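Side-chain contacts in rusticyanin (Thiobacillus ferrooxidans, PDB 2CAK), which carries electrons from cytochrome c552 to the A-type oxidase in the iron respiratory chain, by means of a single bound copper ion: residues 71-76 / 84-89; 80-85 / 140-145; 99-104 / 136-141. All coordinates share one frame; numbering follows the deposited sequence.

How the contacts relate
From the N terminus, strand 70-77 runs through one sheet of the cupredoxin sandwich, and contact 1 closes the short connection from it to residues 84-89, which lead into the other sheet. Contact 2 shares H84 and S85 with contact 1, so the two overlap in sequence, the second loop opening where the first closes; it spans the chain to the ligand loop at 140-145. Contact 3 lies within that span, joining the loop 99-104 to residues 136-141, and shares P140 and G141 with contact 2. D87 pairs through its backbone with V136, at the end of strand 131-136, and Q138 N bonds to S85 OG at the start of the ligand loop; all three contacts include a copper ligand.

Contact 1 of 3, residues 71-76 / 84-89; sequences VDVTFI and HSFDIT. With CU1 (copper (I) ion), chain B.
F86 sets its CB squarely on one face of the F75 ring, a CH-pi contact with CB 3.7 Å from the ring centroid and only 11° off the normal. F75 extends its ring into this place with CG anti to the backbone N (chi1 175°). The two rings meet only obliquely, planes at 37°, and it is the F86 methylene that lies over the F75 face. H84 O lies at the F75 edge, in the ring plane, 3.6 Å from F75 CE2. V73 extends the apolar surface along the strand, its CG1 lying 4.1 Å from F86 CE2. These residues fill the interior of the cupredoxin beta sandwich, between strand 70-77 of one sheet and the approach to strand 87-89 of the other; no hydrogen bond joins the two segments. H84 itself binds copper through ND1 at 2.1 Å, so the F75 edge abuts the backbone of a metal ligand. Further out, S111 OG hydrogen-bonds to H84 O and T108 OG1 to F86 N, while F53 meets the F86 ring edge-to-face. S85 points away from strand 70-77, and its OG donates to D87 OD2 over 2.7 Å, nearly in line with the carboxylate C-O bond.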
# COMPACT_ATOMS: atom_id res chain seq x y z
N VAL A 71 -10.61 6.77 -4.22
CA VAL A 71 -9.21 6.50 -3.94
C VAL A 71 -8.70 5.50 -4.99
O VAL A 71 -9.15 4.36 -5.03
CB VAL A 71 -8.97 5.97 -2.52
CG1 VAL A 71 -7.47 5.85 -2.21
CG2 VAL A 71 -9.69 6.86 -1.49
N ASP A 72 -7.75 5.97 -5.79
CA ASP A 72 -7.07 5.14 -6.76
C ASP A 72 -5.73 4.72 -6.19
O ASP A 72 -4.88 5.60 -5.95
CB ASP A 72 -6.88 5.87 -8.08
CG ASP A 72 -8.16 6.13 -8.85
OD1 ASP A 72 -9.22 5.51 -8.61
OD2 ASP A 72 -8.15 6.98 -9.78
N VAL A 73 -5.54 3.44 -5.91
CA VAL A 73 -4.30 2.94 -5.33
C VAL A 73 -3.49 2.23 -6.43
O VAL A 73 -4.01 1.40 -7.15
CB VAL A 73 -4.59 1.94 -4.17
CG1 VAL A 73 -3.28 1.48 -3.58
CG2 VAL A 73 -5.49 2.61 -3.14
N THR A 74 -2.21 2.59 -6.50
CA THR A 74 -1.23 1.86 -7.25
C THR A 74 -0.26 1.25 -6.26
O THR A 74 0.30 1.96 -5.41
CB THR A 74 -0.47 2.79 -8.22
OG1 THR A 74 -1.40 3.49 -9.07
CG2 THR A 74 0.58 2.06 -9.03
N PHE A 75 -0.03 -0.05 -6.35
CA PHE A 75 0.88 -0.79 -5.47
C PHE A 75 1.96 -1.46 -6.31
O PHE A 75 1.64 -2.18 -7.28
CB PHE A 75 0.13 -1.85 -4.66
CG PHE A 75 1.03 -2.74 -3.81
CD1 PHE A 75 1.89 -2.23 -2.88
CD2 PHE A 75 1.03 -4.09 -4.01
CE1 PHE A 75 2.78 -3.03 -2.15
CE2 PHE A 75 1.85 -4.91 -3.31
CZ PHE A 75 2.72 -4.40 -2.39
N ILE A 76 3.21 -1.23 -5.95
CA ILE A 76 4.37 -1.72 -6.67
C ILE A 76 5.22 -2.53 -5.71
O ILE A 76 5.55 -2.07 -4.63
CB ILE A 76 5.23 -0.52 -7.21
CG1 ILE A 76 4.40 0.53 -7.94
CG2 ILE A 76 6.40 -1.06 -8.03
CD1 ILE A 76 5.05 1.88 -8.10
N HIS A 84 5.05 -9.50 -1.61
CA HIS A 84 4.23 -8.78 -0.64
C HIS A 84 2.87 -8.46 -1.20
O HIS A 84 2.67 -8.32 -2.41
CB HIS A 84 4.95 -7.46 -0.32
CG HIS A 84 6.31 -7.57 0.28
ND1 HIS A 84 6.57 -7.88 1.60
CD2 HIS A 84 7.51 -7.32 -0.31
CE1 HIS A 84 7.88 -7.83 1.76
NE2 HIS A 84 8.50 -7.50 0.61
N SER A 85 1.92 -8.29 -0.30
CA SER A 85 0.57 -7.86 -0.68
C SER A 85 0.25 -6.50 -0.05
O SER A 85 0.98 -6.01 0.82
CB SER A 85 -0.51 -8.86 -0.26
OG SER A 85 -0.70 -8.91 1.14
N PHE A 86 -0.83 -5.88 -0.46
CA PHE A 86 -1.34 -4.62 0.08
C PHE A 86 -2.85 -4.80 0.28
O PHE A 86 -3.61 -4.83 -0.69
CB PHE A 86 -1.05 -3.46 -0.87
CG PHE A 86 -1.44 -2.09 -0.36
CD1 PHE A 86 -0.47 -1.25 0.19
CD2 PHE A 86 -2.72 -1.61 -0.40
CE1 PHE A 86 -0.81 -0.01 0.68
CE2 PHE A 86 -3.01 -0.37 0.11
CZ PHE A 86 -2.10 0.47 0.64
N ASP A 87 -3.28 -4.94 1.51
CA ASP A 87 -4.67 -5.25 1.83
C ASP A 87 -5.19 -4.28 2.89
O ASP A 87 -4.51 -4.03 3.90
CB ASP A 87 -4.79 -6.69 2.36
CG ASP A 87 -4.39 -7.66 1.25
OD1 ASP A 87 -5.10 -7.68 0.22
OD2 ASP A 87 -3.37 -8.32 1.37
N ILE A 88 -6.41 -3.79 2.71
CA ILE A 88 -7.02 -2.84 3.65
C ILE A 88 -8.06 -3.57 4.50
O ILE A 88 -8.93 -4.28 3.97
CB ILE A 88 -7.63 -1.66 2.89
CG1 ILE A 88 -6.59 -0.94 2.02
CG2 ILE A 88 -8.31 -0.70 3.84
CD1 ILE A 88 -7.17 0.06 1.01
N THR A 89 -7.96 -3.41 5.81
CA THR A 89 -8.83 -4.02 6.79
C THR A 89 -9.25 -3.03 7.86
O THR A 89 -8.59 -2.00 7.98
CB THR A 89 -8.10 -5.22 7.41
OG1 THR A 89 -8.91 -5.89 8.38
CG2 THR A 89 -6.79 -4.79 8.09
CU CU1 B . 5.29 -8.40 3.13

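Contact 2 of 3, residues 80-85 / 140-145; sequences KGFGHS and PGHAAT. With CU1 (copper (I) ion), chain B.
The imidazoles of H84 and H142 meet rim to rim, neither lying over the face of the other, with centroids 5.0 Å apart and planes turned by 44°. H84 ND1 sits at the edge of the H142 ring and in its plane, 3.2 Å from H142 ND1. This short approach is no hydrogen bond: both nitrogens are directed at the same copper ion, which H142 ND1 binds at 2.1 Å. The neighbouring carbons are also close, with H84 CE1 3.4 Å from H142 CE1. The same H142 CE1 is also approached by F82, whose CD2 lies 4.2 Å away, the F82 ring being inclined to this approach. F50 joins this aromatic cluster, edge-to-face with H142 and at a slant to F82. CG anti to the carbonyl carbon (chi1 -75°) sends the H142 imidazole toward 80-85, and the ring's rotation about CB-CG (chi2 -167°) turns ND1 to the metal. The backbone of 140-145 is folded into a turn, where T145 N donates to H142 O over 3.1 Å, and G141 is further tied by backbone bonding to V97. With C137 and M147 the two histidines make up the ligand set of a type 1 blue copper centre, one histidine arriving from an upstream loop and the other three residues from the loop between the last two strands of the cupredoxin fold.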
# COMPACT_ATOMS: atom_id res chain seq x y z
N LYS A 80 13.20 -7.46 -4.02
CA LYS A 80 13.66 -8.73 -4.56
C LYS A 80 13.44 -9.86 -3.57
O LYS A 80 13.75 -9.75 -2.38
CB LYS A 80 15.15 -8.57 -4.98
CG LYS A 80 15.31 -7.49 -6.05
CD LYS A 80 16.65 -7.51 -6.76
CE LYS A 80 16.71 -6.64 -8.01
NZ LYS A 80 15.41 -6.01 -8.34
N GLY A 81 12.94 -10.99 -4.05
CA GLY A 81 12.82 -12.23 -3.31
C GLY A 81 11.51 -12.45 -2.57
O GLY A 81 11.29 -13.54 -2.01
N PHE A 82 10.63 -11.47 -2.50
CA PHE A 82 9.42 -11.52 -1.72
C PHE A 82 8.22 -11.07 -2.54
O PHE A 82 8.34 -10.15 -3.31
CB PHE A 82 9.52 -10.62 -0.48
CG PHE A 82 10.60 -11.14 0.45
CD1 PHE A 82 11.92 -10.73 0.34
CD2 PHE A 82 10.27 -12.09 1.39
CE1 PHE A 82 12.88 -11.25 1.18
CE2 PHE A 82 11.24 -12.58 2.28
CZ PHE A 82 12.53 -12.16 2.17
N GLY A 83 7.09 -11.69 -2.32
CA GLY A 83 5.84 -11.34 -2.96
C GLY A 83 4.79 -10.68 -2.10
O GLY A 83 3.67 -11.19 -1.89
N HIS A 84 5.05 -9.50 -1.61
CA HIS A 84 4.23 -8.78 -0.64
C HIS A 84 2.87 -8.46 -1.20
O HIS A 84 2.67 -8.32 -2.41
CB HIS A 84 4.95 -7.46 -0.32
CG HIS A 84 6.31 -7.57 0.28
ND1 HIS A 84 6.57 -7.88 1.60
CD2 HIS A 84 7.51 -7.32 -0.31
CE1 HIS A 84 7.88 -7.83 1.76
NE2 HIS A 84 8.50 -7.50 0.61
N SER A 85 1.92 -8.29 -0.30
CA SER A 85 0.57 -7.86 -0.68
C SER A 85 0.25 -6.50 -0.05
O SER A 85 0.98 -6.01 0.82
CB SER A 85 -0.51 -8.86 -0.26
OG SER A 85 -0.70 -8.91 1.14
N PRO A 140 3.10 -14.26 6.02
CA PRO A 140 3.26 -14.55 7.48
C PRO A 140 4.46 -13.90 8.11
O PRO A 140 5.58 -13.94 7.60
CB PRO A 140 3.38 -16.10 7.47
CG PRO A 140 2.46 -16.49 6.32
CD PRO A 140 2.80 -15.46 5.25
N GLY A 141 4.22 -13.21 9.21
CA GLY A 141 5.22 -12.51 9.96
C GLY A 141 5.39 -11.05 9.64
O GLY A 141 5.94 -10.31 10.45
N HIS A 142 5.00 -10.58 8.44
CA HIS A 142 5.38 -9.25 8.05
C HIS A 142 4.60 -8.17 8.81
O HIS A 142 5.25 -7.22 9.29
CB HIS A 142 5.23 -9.07 6.53
CG HIS A 142 6.30 -9.77 5.74
ND1 HIS A 142 6.49 -9.52 4.40
CD2 HIS A 142 7.22 -10.69 6.15
CE1 HIS A 142 7.51 -10.30 4.03
NE2 HIS A 142 7.98 -11.02 5.06
N ALA A 143 3.28 -8.28 8.89
CA ALA A 143 2.53 -7.34 9.71
C ALA A 143 2.95 -7.32 11.18
O ALA A 143 2.96 -6.25 11.80
CB ALA A 143 1.02 -7.56 9.53
N ALA A 144 3.23 -8.50 11.69
CA ALA A 144 3.67 -8.63 13.08
C ALA A 144 4.97 -7.91 13.35
O ALA A 144 5.26 -7.51 14.48
CB ALA A 144 3.79 -10.10 13.43
N THR A 145 5.79 -7.78 12.32
CA THR A 145 7.07 -7.15 12.46
C THR A 145 7.07 -5.74 11.90
O THR A 145 8.17 -5.19 11.71
CB THR A 145 8.16 -8.04 11.82
OG1 THR A 145 7.84 -8.38 10.48
CG2 THR A 145 8.14 -9.39 12.52
CU CU1 B . 5.29 -8.40 3.13

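Contact 3 of 3, residues 99-104 / 136-141; sequences PVIDPI and VCQIPG. With CU1 (copper (I) ion), chain B.
Q138 and I101 bury the most surface here, with I101 CD1 lying 3.8 Å from Q138 CG as the two side chains pass at a slant. I101 CD1 also meets V136 tip to tip, 3.6 Å from V136 CG2 in one conformer of that valine. I101 gets there with CG1 in the crowded position between the backbone N and the carbonyl carbon (chi1 59°), which aims its extended end at the 136-141 segment. The Q138 chain is extended beyond CG, bringing its amide up to 99-104, and I104 approaches that amide from the opposite direction, I104 CD1 to Q138 CD being 4.1 Å. P99 adds looser cover at the other end. The loop 99-104, between strands 87-89 and 106-107, is laid against the start of the copper-ligand loop of the cupredoxin fold. C137, between the two residues that I101 touches, points away from 99-104 and binds copper through SG at 2.2 Å. I139 N donates to C137 SG over 3.4 Å at a nearly straight 166°; such a bond probably tempers the charge on the thiolate. The backbone N of Q138 is hydrogen-bonded to S85 OG, and I101 O accepts from T89 OG1.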
# COMPACT_ATOMS: atom_id res chain seq x y z
N PRO A 99 -2.12 -13.13 10.37
CA PRO A 99 -3.11 -12.22 10.88
C PRO A 99 -4.53 -12.52 10.44
O PRO A 99 -4.79 -12.87 9.31
CB PRO A 99 -2.63 -10.86 10.36
CG PRO A 99 -1.55 -11.07 9.39
CD PRO A 99 -1.13 -12.51 9.46
N VAL A 100 -5.50 -12.31 11.33
CA VAL A 100 -6.94 -12.45 11.08
C VAL A 100 -7.43 -11.07 10.67
O VAL A 100 -7.53 -10.18 11.54
CB VAL A 100 -7.70 -13.02 12.30
N ILE A 101 -7.67 -10.85 9.38
CA ILE A 101 -7.95 -9.48 8.92
C ILE A 101 -9.25 -9.42 8.12
O ILE A 101 -9.63 -8.37 7.58
CB ILE A 101 -6.80 -8.89 8.09
CG1 ILE A 101 -6.46 -9.69 6.84
CG2 ILE A 101 -5.57 -8.68 8.93
CD1 ILE A 101 -5.53 -8.93 5.88
N ASP A 102 -9.96 -10.53 8.01
CA ASP A 102 -11.20 -10.52 7.29
C ASP A 102 -12.28 -9.74 8.02
O ASP A 102 -12.35 -9.82 9.24
CB ASP A 102 -11.71 -11.96 7.09
CG ASP A 102 -10.62 -12.86 6.58
OD1 ASP A 102 -10.47 -12.76 5.34
OD2 ASP A 102 -10.06 -13.64 7.39
N PRO A 103 -13.19 -9.08 7.31
CA PRO A 103 -13.16 -8.99 5.86
C PRO A 103 -12.17 -7.95 5.34
O PRO A 103 -11.98 -6.87 5.89
CB PRO A 103 -14.55 -8.50 5.52
CG PRO A 103 -14.98 -7.78 6.74
CD PRO A 103 -14.37 -8.43 7.93
N ILE A 104 -11.52 -8.27 4.23
CA ILE A 104 -10.66 -7.35 3.50
C ILE A 104 -11.55 -6.45 2.64
O ILE A 104 -12.29 -6.97 1.79
CB ILE A 104 -9.60 -8.12 2.69
CG1 ILE A 104 -8.64 -8.92 3.59
CG2 ILE A 104 -8.80 -7.17 1.82
CD1 ILE A 104 -7.74 -9.86 2.86
N VAL A 136 -2.05 -3.55 5.30
CA VAL A 136 -1.21 -4.61 5.83
C VAL A 136 -0.69 -5.46 4.70
O VAL A 136 -1.33 -5.58 3.65
CB VAL A 136 -1.93 -5.47 6.90
CG1 VAL A 136 -2.64 -4.64 7.94
CG2 VAL A 136 -2.93 -6.44 6.27
N CYS A 137 0.41 -6.14 4.91
CA CYS A 137 0.88 -7.24 4.10
C CYS A 137 0.47 -8.58 4.77
O CYS A 137 0.57 -8.68 6.01
CB CYS A 137 2.39 -7.21 3.94
SG CYS A 137 3.07 -8.60 2.97
N GLN A 138 0.05 -9.54 3.94
CA GLN A 138 -0.38 -10.84 4.46
C GLN A 138 0.71 -11.90 4.51
O GLN A 138 0.41 -13.01 4.99
CB GLN A 138 -1.57 -11.39 3.64
CG GLN A 138 -2.84 -10.60 3.87
CD GLN A 138 -4.01 -11.42 3.29
OE1 GLN A 138 -4.43 -11.44 2.13
NE2 GLN A 138 -4.45 -12.22 4.22
N ILE A 139 1.92 -11.63 4.04
CA ILE A 139 2.95 -12.66 4.16
C ILE A 139 3.14 -13.00 5.61
O ILE A 139 3.30 -12.05 6.40
CB ILE A 139 4.28 -12.27 3.53
CG1 ILE A 139 4.20 -12.15 2.00
CG2 ILE A 139 5.38 -13.28 3.89
CD1 ILE A 139 5.51 -11.73 1.31
N PRO A 140 3.10 -14.26 6.02
CA PRO A 140 3.26 -14.55 7.48
C PRO A 140 4.46 -13.90 8.11
O PRO A 140 5.58 -13.94 7.60
CB PRO A 140 3.38 -16.10 7.47
CG PRO A 140 2.46 -16.49 6.32
CD PRO A 140 2.80 -15.46 5.25
N GLY A 141 4.22 -13.21 9.21
CA GLY A 141 5.22 -12.51 9.96
C GLY A 141 5.39 -11.05 9.64
O GLY A 141 5.94 -10.31 10.45
CU CU1 B . 5.29 -8.40 3.13